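Local coordinates for uncharacterized protein YPL067C (Saccharomyces cerevisiae, PDB 5KCI) that is of unknown function but may be related to the histidine-triad proteins and to amyloid toxicity, at residues G101-V106 and T185-I190; A128-F133 and R163-H168; L140-S145 and E176-E181. One frame throughout, in Å; residues are numbered along the deposited sequence.

Interaction 1: residues G101-V106 and T185-I190; sequences GVVHLV and TTVDDI
The backbone hydrogen bond from Ile-190 N to Thr-186 O, 2.9 Å long, belongs to the helical turn that carries Val-187 towards Val-103 and Leu-105. No polar bond joins the two segments; they meet through branched apolar side chains. Val-187 buries the most surface and spreads its two methyls over two residues of the strand. Its CG2, anti to the carbonyl carbon, sits against both methyls of Val-103, 3.9 Å from Val-103 CG1 and almost as near to Val-103 CG2. The two valines pass alongside each other in opposite directions instead of meeting end on. The other methyl, Val-187 CG1, lies anti to the backbone N (chi1 171°) and approaches Leu-105, with 4.3 Å to Leu-105 CD2. This is a helix laid on one face of an antiparallel sheet of four strands: 102-109 is an inner strand, and helix 180-193 follows its neighbour 165-172 in the chain. Val-103 and Leu-105, two residues apart, point to the helix, whereas His-104 between them projects to the other face, where its NE2 is hydrogen-bonded to His-168 ND1 and its ND1 to Tyr-96 N. One helical turn beyond Val-187, Ile-190 also turns towards the strand but stays more distant, its CG2 4.6 Å from Leu-105 CD1. Asp-188, on the outer side of the helix, forms a salt bridge with Lys-184.

Interaction 2: residues A128-F133 and R163-H168; sequences ARMNAF and RIFHAH. With SO4 (sulfate ion), chain D.
Met-130 reaches from helix 120-135 to Phe-165 and Ala-167 on the strand that carries the His-166, His-168 pair. His-166, Ala-167 and His-168 match the start of the His-x-His-x-His signature of histidine-triad proteins, but a leucine stands at the third histidine position, so the kinship is at most suggestive; Met-130 packs on the sheet face turned away from those rings. Its CG is anti to the backbone N (chi1 178°), which directs the chain at the strand, and further bends at chi2 and chi3 present the terminal methyl. CE makes all the closest contacts: it lies at the edge of the Phe-165 ring, near its plane, 3.7 Å from Phe-165 CE2, and rests 4.0 Å from Ala-167 CB. Phe-165 approaches from the opposite direction, and Phe-81 also touches Met-130. Between these two strand residues, His-166 turns its side chain away from the helix. Its CG stands between the backbone N and the carbonyl carbon (chi1 49°), where ND1 can donate to Ile-164 O at 2.9 Å, nearly in the ring plane, a bond that fixes the ring's rotation. The other nitrogen, His-166 NE2, donates to sulfate O1 at 2.7 Å. The sulfate probably came from the crystallisation liquor; Asn-154 ND2 and Ser-160 N bind it too. His-168 NE2 grips sulfate O2 at 2.8 Å with a nearly straight N-H...O angle of 172°.

Interaction 3: residues L140-S145 and E176-E181; sequences LRPLLS and ERYSAE
Pro-142 and Leu-143, in the first turn of helix 141-146, face Tyr-178 of the loop that leads into helix 180-193, and the two backbones stay well apart, 11.0 Å between Leu-143 CA and Arg-177 CA at their nearest. Tyr-178 spans the gap. With CG anti to the carbonyl carbon (chi1 -64°) its ring extends towards the short helix, and the phenol end does the touching: Tyr-178 OH lies 4.2 Å from Pro-142 CG and 4.3 Å from Leu-143 CD2. The tyrosine and the proline ring cross at about a right angle. Leu-143 brings its CD2 to this contact, and its side chain also touches Val-149 and Leu-171; Phe-173, which meets the Tyr-178 ring edge-to-face, touches Leu-143 as well. Beside the contact, the helical turn is held by Arg-141 O, which accepts both from Ser-145 N at 2.9 Å and from Ser-145 OG at 3.0 Å, the hydroxyl coming from above the carbonyl plane, 42° out of it. A further tie comes from Arg-177, whose NH2 is hydrogen-bonded to Ser-146 OG just past the helical segment, and Ser-179 is the N-cap of helix 180-193. Since the phenol oxygen meets only carbon atoms of the short helix, at distances beyond close packing, the contact probably gains little beyond weak van der Waals attraction and burial of apolar surface, with no directional bond across it.

How the interactions relate
From the N terminus, strand 102-109 comes first, then helix 120-135 and helix 141-146, which supply the opening segments of interactions 1, 2 and 3. Strand 165-172 closes the loop of interaction 2, the loop and helix start at 176-181 close that of interaction 3, and helix 180-193 finally closes that of interaction 1, which encloses both others. Interactions 2 and 3 cross, because their segments alternate. Interactions 1 and 2 join helices to neighbouring strands of one sheet and also meet where Val-106 packs on His-166. Interactions 1 and 3 share helix 180-193 and touch where Ile-190 packs on Leu-140; interactions 2 and 3 do not touch.

Interaction 1: residues G101-V106 and T185-I190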
loop_
_atom_site.group_PDB
_atom_site.type_symbol
_atom_site.label_atom_id
_atom_site.label_comp_id
_atom_site.label_asym_id
_atom_site.label_seq_id
_atom_site.Cartn_x
_atom_site.Cartn_y
_atom_site.Cartn_z
ATOM N N GLY A 101 10.558 3.696 -12.577
ATOM C CA GLY A 101 10.598 4.750 -11.596
ATOM C C GLY A 101 9.432 4.716 -10.638
ATOM O O GLY A 101 9.520 5.292 -9.546
ATOM N N VAL A 102 8.356 4.027 -11.017
ATOM C CA VAL A 102 7.218 3.838 -10.116
ATOM C C VAL A 102 7.485 2.654 -9.199
ATOM O O VAL A 102 7.683 1.521 -9.653
ATOM C CB VAL A 102 5.922 3.642 -10.905
ATOM C CG1 VAL A 102 4.754 3.390 -9.923
ATOM C CG2 VAL A 102 5.635 4.873 -11.754
ATOM N N VAL A 103 7.426 2.910 -7.895
ATOM C CA VAL A 103 7.717 1.938 -6.861
ATOM C C VAL A 103 6.382 1.546 -6.259
ATOM O O VAL A 103 5.579 2.423 -5.933
ATOM C CB VAL A 103 8.647 2.540 -5.802
ATOM C CG1 VAL A 103 8.857 1.616 -4.665
ATOM C CG2 VAL A 103 10.007 2.885 -6.448
ATOM N N HIS A 104 6.146 0.248 -6.130
ATOM C CA HIS A 104 4.847 -0.266 -5.681
ATOM C C HIS A 104 5.014 -0.789 -4.261
ATOM O O HIS A 104 5.630 -1.844 -4.050
ATOM C CB HIS A 104 4.405 -1.371 -6.632
ATOM C CG HIS A 104 3.032 -1.873 -6.387
ATOM N ND1 HIS A 104 2.366 -2.647 -7.308
ATOM C CD2 HIS A 104 2.190 -1.719 -5.337
ATOM C CE1 HIS A 104 1.177 -2.972 -6.832
ATOM N NE2 HIS A 104 1.045 -2.428 -5.633
ATOM N N LEU A 105 4.483 -0.060 -3.295
ATOM C CA LEU A 105 4.532 -0.463 -1.893
ATOM C C LEU A 105 3.151 -0.906 -1.449
ATOM O O LEU A 105 2.158 -0.614 -2.105
ATOM C CB LEU A 105 5.003 0.676 -0.982
ATOM C CG LEU A 105 6.299 1.379 -1.372
ATOM C CD1 LEU A 105 6.613 2.486 -0.370
ATOM C CD2 LEU A 105 7.448 0.376 -1.436
ATOM N N VAL A 106 3.117 -1.610 -0.319
ATOM C CA VAL A 106 1.878 -2.047 0.320
ATOM C C VAL A 106 1.922 -1.562 1.752
ATOM O O VAL A 106 2.908 -1.789 2.456
ATOM C CB VAL A 106 1.693 -3.570 0.274
ATOM C CG1 VAL A 106 0.330 -3.959 0.950
ATOM C CG2 VAL A 106 1.748 -4.067 -1.158
ATOM N N THR A 185 18.087 3.422 -2.805
ATOM C CA THR A 185 18.502 4.010 -1.535
ATOM C C THR A 185 17.320 4.592 -0.783
ATOM O O THR A 185 17.115 4.295 0.402
ATOM C CB THR A 185 19.565 5.090 -1.789
ATOM O OG1 THR A 185 20.756 4.468 -2.262
ATOM C CG2 THR A 185 19.886 5.888 -0.524
ATOM N N THR A 186 16.518 5.427 -1.453
ATOM C CA THR A 186 15.414 6.086 -0.755
ATOM C C THR A 186 14.370 5.076 -0.281
ATOM O O THR A 186 13.864 5.159 0.846
ATOM C CB THR A 186 14.774 7.133 -1.668
ATOM O OG1 THR A 186 15.794 7.967 -2.232
ATOM C CG2 THR A 186 13.785 7.992 -0.884
ATOM N N VAL A 187 14.033 4.103 -1.116
ATOM C CA VAL A 187 13.000 3.151 -0.727
ATOM C C VAL A 187 13.488 2.280 0.421
ATOM O O VAL A 187 12.738 1.988 1.362
ATOM C CB VAL A 187 12.571 2.331 -1.955
ATOM C CG1 VAL A 187 11.650 1.174 -1.554
ATOM C CG2 VAL A 187 11.917 3.265 -2.976
ATOM N N ASP A 188 14.755 1.857 0.375
ATOM C CA ASP A 188 15.320 1.120 1.504
ATOM C C ASP A 188 15.230 1.959 2.773
ATOM O O ASP A 188 14.891 1.451 3.848
ATOM C CB ASP A 188 16.781 0.726 1.208
ATOM C CG ASP A 188 16.904 -0.443 0.214
ATOM O OD1 ASP A 188 15.884 -1.061 -0.144
ATOM O OD2 ASP A 188 18.028 -0.773 -0.207
ATOM N N ASP A 189 15.493 3.260 2.649
ATOM C CA ASP A 189 15.365 4.176 3.780
ATOM C C ASP A 189 13.946 4.164 4.344
ATOM O O ASP A 189 13.732 3.979 5.552
ATOM C CB ASP A 189 15.761 5.584 3.311
ATOM C CG ASP A 189 16.350 6.419 4.416
ATOM O OD1 ASP A 189 17.204 5.896 5.153
ATOM O OD2 ASP A 189 15.956 7.595 4.551
ATOM N N ILE A 190 12.956 4.337 3.469
ATOM C CA ILE A 190 11.558 4.356 3.895
ATOM C C ILE A 190 11.193 3.066 4.604
ATOM O O ILE A 190 10.563 3.074 5.667
ATOM C CB ILE A 190 10.643 4.598 2.683
ATOM C CG1 ILE A 190 10.798 6.025 2.206
ATOM C CG2 ILE A 190 9.193 4.292 3.027
ATOM C CD1 ILE A 190 10.375 6.240 0.788
#

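Interaction 2: residues A128-F133 and R163-H168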
loop_
_atom_site.group_PDB
_atom_site.type_symbol
_atom_site.label_atom_id
_atom_site.label_comp_id
_atom_site.label_asym_id
_atom_site.label_seq_id
_atom_site.Cartn_x
_atom_site.Cartn_y
_atom_site.Cartn_z
ATOM N N ALA A 128 -9.992 10.558 3.678
ATOM C CA ALA A 128 -9.339 11.732 4.244
ATOM C C ALA A 128 -8.264 11.320 5.237
ATOM O O ALA A 128 -7.187 11.930 5.280
ATOM C CB ALA A 128 -10.371 12.647 4.921
ATOM N N ARG A 129 -8.544 10.291 6.049
ATOM C CA ARG A 129 -7.553 9.799 7.005
ATOM C C ARG A 129 -6.326 9.230 6.308
ATOM O O ARG A 129 -5.182 9.521 6.704
ATOM C CB ARG A 129 -8.166 8.735 7.910
ATOM C CG ARG A 129 -7.224 8.209 8.994
ATOM C CD ARG A 129 -6.913 9.265 10.050
ATOM N NE ARG A 129 -6.075 8.728 11.123
ATOM C CZ ARG A 129 -5.448 9.463 12.035
ATOM N NH1 ARG A 129 -5.526 10.790 12.012
ATOM N NH2 ARG A 129 -4.711 8.875 12.966
ATOM N N MET A 130 -6.535 8.402 5.275
ATOM C CA MET A 130 -5.388 7.883 4.531
ATOM C C MET A 130 -4.569 9.024 3.942
ATOM O O MET A 130 -3.323 9.032 4.009
ATOM C CB MET A 130 -5.867 6.951 3.417
ATOM C CG MET A 130 -4.732 6.397 2.569
ATOM S SD MET A 130 -3.545 5.410 3.511
ATOM C CE MET A 130 -4.629 4.057 3.849
ATOM N N ASN A 131 -5.252 9.982 3.329
ATOM C CA ASN A 131 -4.552 11.117 2.733
ATOM C C ASN A 131 -3.729 11.874 3.767
ATOM O O ASN A 131 -2.557 12.209 3.519
ATOM C CB ASN A 131 -5.562 12.026 2.026
ATOM C CG ASN A 131 -5.980 11.478 0.677
ATOM O OD1 ASN A 131 -5.199 10.815 -0.009
ATOM N ND2 ASN A 131 -7.192 11.798 0.268
ATOM N N ALA A 132 -4.314 12.157 4.932
ATOM C CA ALA A 132 -3.589 12.869 5.978
ATOM C C ALA A 132 -2.360 12.094 6.420
ATOM O O ALA A 132 -1.282 12.684 6.651
ATOM C CB ALA A 132 -4.510 13.120 7.166
ATOM N N PHE A 133 -2.494 10.776 6.515
ATOM C CA PHE A 133 -1.384 9.938 6.934
ATOM C C PHE A 133 -0.227 10.056 5.962
ATOM O O PHE A 133 0.921 10.263 6.370
ATOM C CB PHE A 133 -1.810 8.484 7.018
ATOM C CG PHE A 133 -0.704 7.550 7.417
ATOM C CD1 PHE A 133 -0.053 7.695 8.628
ATOM C CD2 PHE A 133 -0.308 6.525 6.569
ATOM C CE1 PHE A 133 0.978 6.816 9.000
ATOM C CE2 PHE A 133 0.693 5.643 6.936
ATOM C CZ PHE A 133 1.330 5.784 8.162
ATOM N N ARG A 163 -9.178 -9.882 5.191
ATOM C CA ARG A 163 -9.404 -9.617 6.601
ATOM C C ARG A 163 -8.397 -8.638 7.170
ATOM O O ARG A 163 -8.536 -8.227 8.321
ATOM C CB ARG A 163 -9.385 -10.927 7.415
ATOM C CG ARG A 163 -10.596 -11.850 7.180
ATOM C CD ARG A 163 -10.474 -13.189 7.915
ATOM N NE ARG A 163 -11.162 -13.196 9.206
ATOM C CZ ARG A 163 -12.379 -13.699 9.423
ATOM N NH1 ARG A 163 -13.080 -14.256 8.440
ATOM N NH2 ARG A 163 -12.902 -13.646 10.638
ATOM N N ILE A 164 -7.403 -8.198 6.384
ATOM C CA ILE A 164 -6.442 -7.229 6.863
ATOM C C ILE A 164 -6.416 -6.085 5.861
ATOM O O ILE A 164 -6.142 -6.299 4.673
ATOM C CB ILE A 164 -5.025 -7.813 7.021
ATOM C CG1 ILE A 164 -5.069 -9.173 7.718
ATOM C CG2 ILE A 164 -4.123 -6.803 7.773
ATOM C CD1 ILE A 164 -3.821 -9.944 7.657
ATOM N N PHE A 165 -6.640 -4.878 6.340
ATOM C CA PHE A 165 -6.612 -3.738 5.437
ATOM C C PHE A 165 -5.222 -3.559 4.836
ATOM O O PHE A 165 -4.213 -3.590 5.546
ATOM C CB PHE A 165 -7.009 -2.469 6.171
ATOM C CG PHE A 165 -6.956 -1.240 5.299
ATOM C CD1 PHE A 165 -8.081 -0.818 4.603
ATOM C CD2 PHE A 165 -5.784 -0.537 5.152
ATOM C CE1 PHE A 165 -8.017 0.305 3.777
ATOM C CE2 PHE A 165 -5.731 0.585 4.327
ATOM C CZ PHE A 165 -6.869 1.000 3.655
ATOM N N HIS A 166 -5.170 -3.382 3.524
ATOM C CA HIS A 166 -3.932 -2.969 2.886
ATOM C C HIS A 166 -4.240 -2.053 1.718
ATOM O O HIS A 166 -5.216 -2.264 0.984
ATOM C CB HIS A 166 -3.089 -4.145 2.399
ATOM C CG HIS A 166 -3.844 -5.156 1.594
ATOM N ND1 HIS A 166 -4.808 -5.973 2.143
ATOM C CD2 HIS A 166 -3.747 -5.514 0.290
ATOM C CE1 HIS A 166 -5.301 -6.764 1.206
ATOM N NE2 HIS A 166 -4.667 -6.508 0.072
ATOM N N ALA A 167 -3.407 -1.019 1.602
ATOM C CA ALA A 167 -3.462 -0.047 0.532
ATOM C C ALA A 167 -2.214 -0.193 -0.321
ATOM O O ALA A 167 -1.124 -0.469 0.185
ATOM C CB ALA A 167 -3.551 1.395 1.069
ATOM N N HIS A 168 -2.390 -0.024 -1.612
ATOM C CA HIS A 168 -1.283 0.060 -2.548
ATOM C C HIS A 168 -0.824 1.514 -2.601
ATOM O O HIS A 168 -1.624 2.410 -2.869
ATOM C CB HIS A 168 -1.713 -0.472 -3.907
ATOM C CG HIS A 168 -2.111 -1.909 -3.868
ATOM N ND1 HIS A 168 -1.216 -2.922 -4.111
ATOM C CD2 HIS A 168 -3.281 -2.510 -3.526
ATOM C CE1 HIS A 168 -1.822 -4.091 -3.968
ATOM N NE2 HIS A 168 -3.076 -3.868 -3.617
HETATM S S SO4 D . -4.591 -7.172 -3.188
HETATM O O1 SO4 D . -4.905 -8.127 -2.099
HETATM O O2 SO4 D . -4.971 -5.803 -2.889
HETATM O O3 SO4 D . -3.135 -7.185 -3.449
HETATM O O4 SO4 D . -5.285 -7.585 -4.402
#

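Interaction 3: residues L140-S145 and E176-E181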
loop_
_atom_site.group_PDB
_atom_site.type_symbol
_atom_site.label_atom_id
_atom_site.label_comp_id
_atom_site.label_asym_id
_atom_site.label_seq_id
_atom_site.Cartn_x
_atom_site.Cartn_y
_atom_site.Cartn_z
ATOM N N LEU A 140 8.327 11.376 2.402
ATOM C CA LEU A 140 7.660 11.545 1.109
ATOM C C LEU A 140 7.595 13.001 0.654
ATOM O O LEU A 140 6.996 13.288 -0.399
ATOM C CB LEU A 140 6.230 10.971 1.175
ATOM C CG LEU A 140 6.098 9.500 1.604
ATOM C CD1 LEU A 140 4.673 9.056 1.566
ATOM C CD2 LEU A 140 6.955 8.608 0.688
ATOM N N ARG A 141 8.170 13.936 1.424
ATOM C CA ARG A 141 7.935 15.362 1.192
ATOM C C ARG A 141 8.099 15.763 -0.274
ATOM O O ARG A 141 7.187 16.351 -0.860
ATOM C CB ARG A 141 8.871 16.190 2.079
ATOM C CG ARG A 141 8.859 17.693 1.822
ATOM C CD ARG A 141 10.062 18.370 2.466
ATOM N NE ARG A 141 11.328 17.738 2.086
ATOM C CZ ARG A 141 12.009 18.013 0.976
ATOM N NH1 ARG A 141 11.562 18.916 0.114
ATOM N NH2 ARG A 141 13.145 17.377 0.725
ATOM N N PRO A 142 9.252 15.545 -0.899
ATOM C CA PRO A 142 9.401 16.088 -2.259
ATOM C C PRO A 142 8.504 15.382 -3.254
ATOM O O PRO A 142 7.974 16.040 -4.157
ATOM C CB PRO A 142 10.884 15.899 -2.556
ATOM C CG PRO A 142 11.302 14.809 -1.764
ATOM C CD PRO A 142 10.449 14.797 -0.488
ATOM N N LEU A 143 8.235 14.086 -3.042
ATOM C CA LEU A 143 7.283 13.360 -3.888
ATOM C C LEU A 143 5.882 13.924 -3.760
ATOM O O LEU A 143 5.180 14.128 -4.760
ATOM C CB LEU A 143 7.284 11.890 -3.518
ATOM C CG LEU A 143 8.611 11.153 -3.724
ATOM C CD1 LEU A 143 8.520 9.724 -3.190
ATOM C CD2 LEU A 143 9.011 11.135 -5.163
ATOM N N LEU A 144 5.448 14.188 -2.532
ATOM C CA LEU A 144 4.134 14.809 -2.365
ATOM C C LEU A 144 4.108 16.155 -3.064
ATOM O O LEU A 144 3.131 16.488 -3.751
ATOM C CB LEU A 144 3.825 14.986 -0.888
ATOM C CG LEU A 144 3.694 13.668 -0.135
ATOM C CD1 LEU A 144 3.893 13.879 1.360
ATOM C CD2 LEU A 144 2.301 13.075 -0.438
ATOM N N SER A 145 5.186 16.938 -2.904
ATOM C CA SER A 145 5.210 18.261 -3.515
ATOM C C SER A 145 5.073 18.139 -5.021
ATOM O O SER A 145 4.455 18.998 -5.658
ATOM C CB SER A 145 6.501 19.010 -3.165
ATOM O OG SER A 145 6.685 19.116 -1.773
ATOM N N GLU A 176 14.613 11.016 -14.978
ATOM C CA GLU A 176 15.413 12.219 -15.172
ATOM C C GLU A 176 15.684 12.944 -13.860
ATOM O O GLU A 176 16.422 13.932 -13.861
ATOM C CB GLU A 176 14.756 13.155 -16.207
ATOM C CG GLU A 176 13.515 13.912 -15.751
ATOM C CD GLU A 176 12.221 13.077 -15.767
ATOM O OE1 GLU A 176 12.283 11.843 -16.004
ATOM O OE2 GLU A 176 11.141 13.690 -15.556
ATOM N N ARG A 177 15.153 12.442 -12.745
ATOM C CA ARG A 177 15.328 13.061 -11.438
ATOM C C ARG A 177 15.995 12.156 -10.413
ATOM O O ARG A 177 16.689 12.666 -9.518
ATOM C CB ARG A 177 13.967 13.526 -10.897
ATOM C CG ARG A 177 13.463 14.685 -11.715
ATOM C CD ARG A 177 11.988 14.875 -11.631
ATOM N NE ARG A 177 11.594 15.377 -10.319
ATOM C CZ ARG A 177 10.370 15.816 -10.037
ATOM N NH1 ARG A 177 9.408 15.769 -10.962
ATOM N NH2 ARG A 177 10.100 16.280 -8.820
ATOM N N TYR A 178 15.888 10.839 -10.573
ATOM C CA TYR A 178 16.499 9.873 -9.668
ATOM C C TYR A 178 17.129 8.758 -10.485
ATOM O O TYR A 178 16.475 8.201 -11.370
ATOM C CB TYR A 178 15.439 9.272 -8.725
ATOM C CG TYR A 178 14.782 10.236 -7.764
ATOM C CD1 TYR A 178 15.240 10.362 -6.458
ATOM C CD2 TYR A 178 13.667 10.980 -8.147
ATOM C CE1 TYR A 178 14.617 11.232 -5.548
ATOM C CE2 TYR A 178 13.037 11.857 -7.260
ATOM C CZ TYR A 178 13.519 11.978 -5.956
ATOM O OH TYR A 178 12.913 12.835 -5.062
ATOM N N SER A 179 18.404 8.442 -10.212
ATOM C CA SER A 179 18.989 7.215 -10.728
ATOM C C SER A 179 18.327 6.010 -10.078
ATOM O O SER A 179 17.815 6.085 -8.959
ATOM C CB SER A 179 20.481 7.152 -10.424
ATOM O OG SER A 179 20.659 6.981 -9.024
ATOM N N ALA A 180 18.353 4.876 -10.779
ATOM C CA ALA A 180 17.805 3.662 -10.182
ATOM C C ALA A 180 18.440 3.401 -8.820
ATOM O O ALA A 180 17.764 2.984 -7.876
ATOM C CB ALA A 180 18.010 2.474 -11.120
ATOM N N GLU A 181 19.738 3.687 -8.688
ATOM C CA GLU A 181 20.413 3.463 -7.412
ATOM C C GLU A 181 19.902 4.408 -6.333
ATOM O O GLU A 181 19.785 4.014 -5.165
ATOM C CB GLU A 181 21.926 3.621 -7.576
ATOM C CG GLU A 181 22.700 3.421 -6.278
ATOM C CD GLU A 181 24.199 3.605 -6.450
ATOM O OE1 GLU A 181 24.643 3.882 -7.585
ATOM O OE2 GLU A 181 24.934 3.476 -5.446
#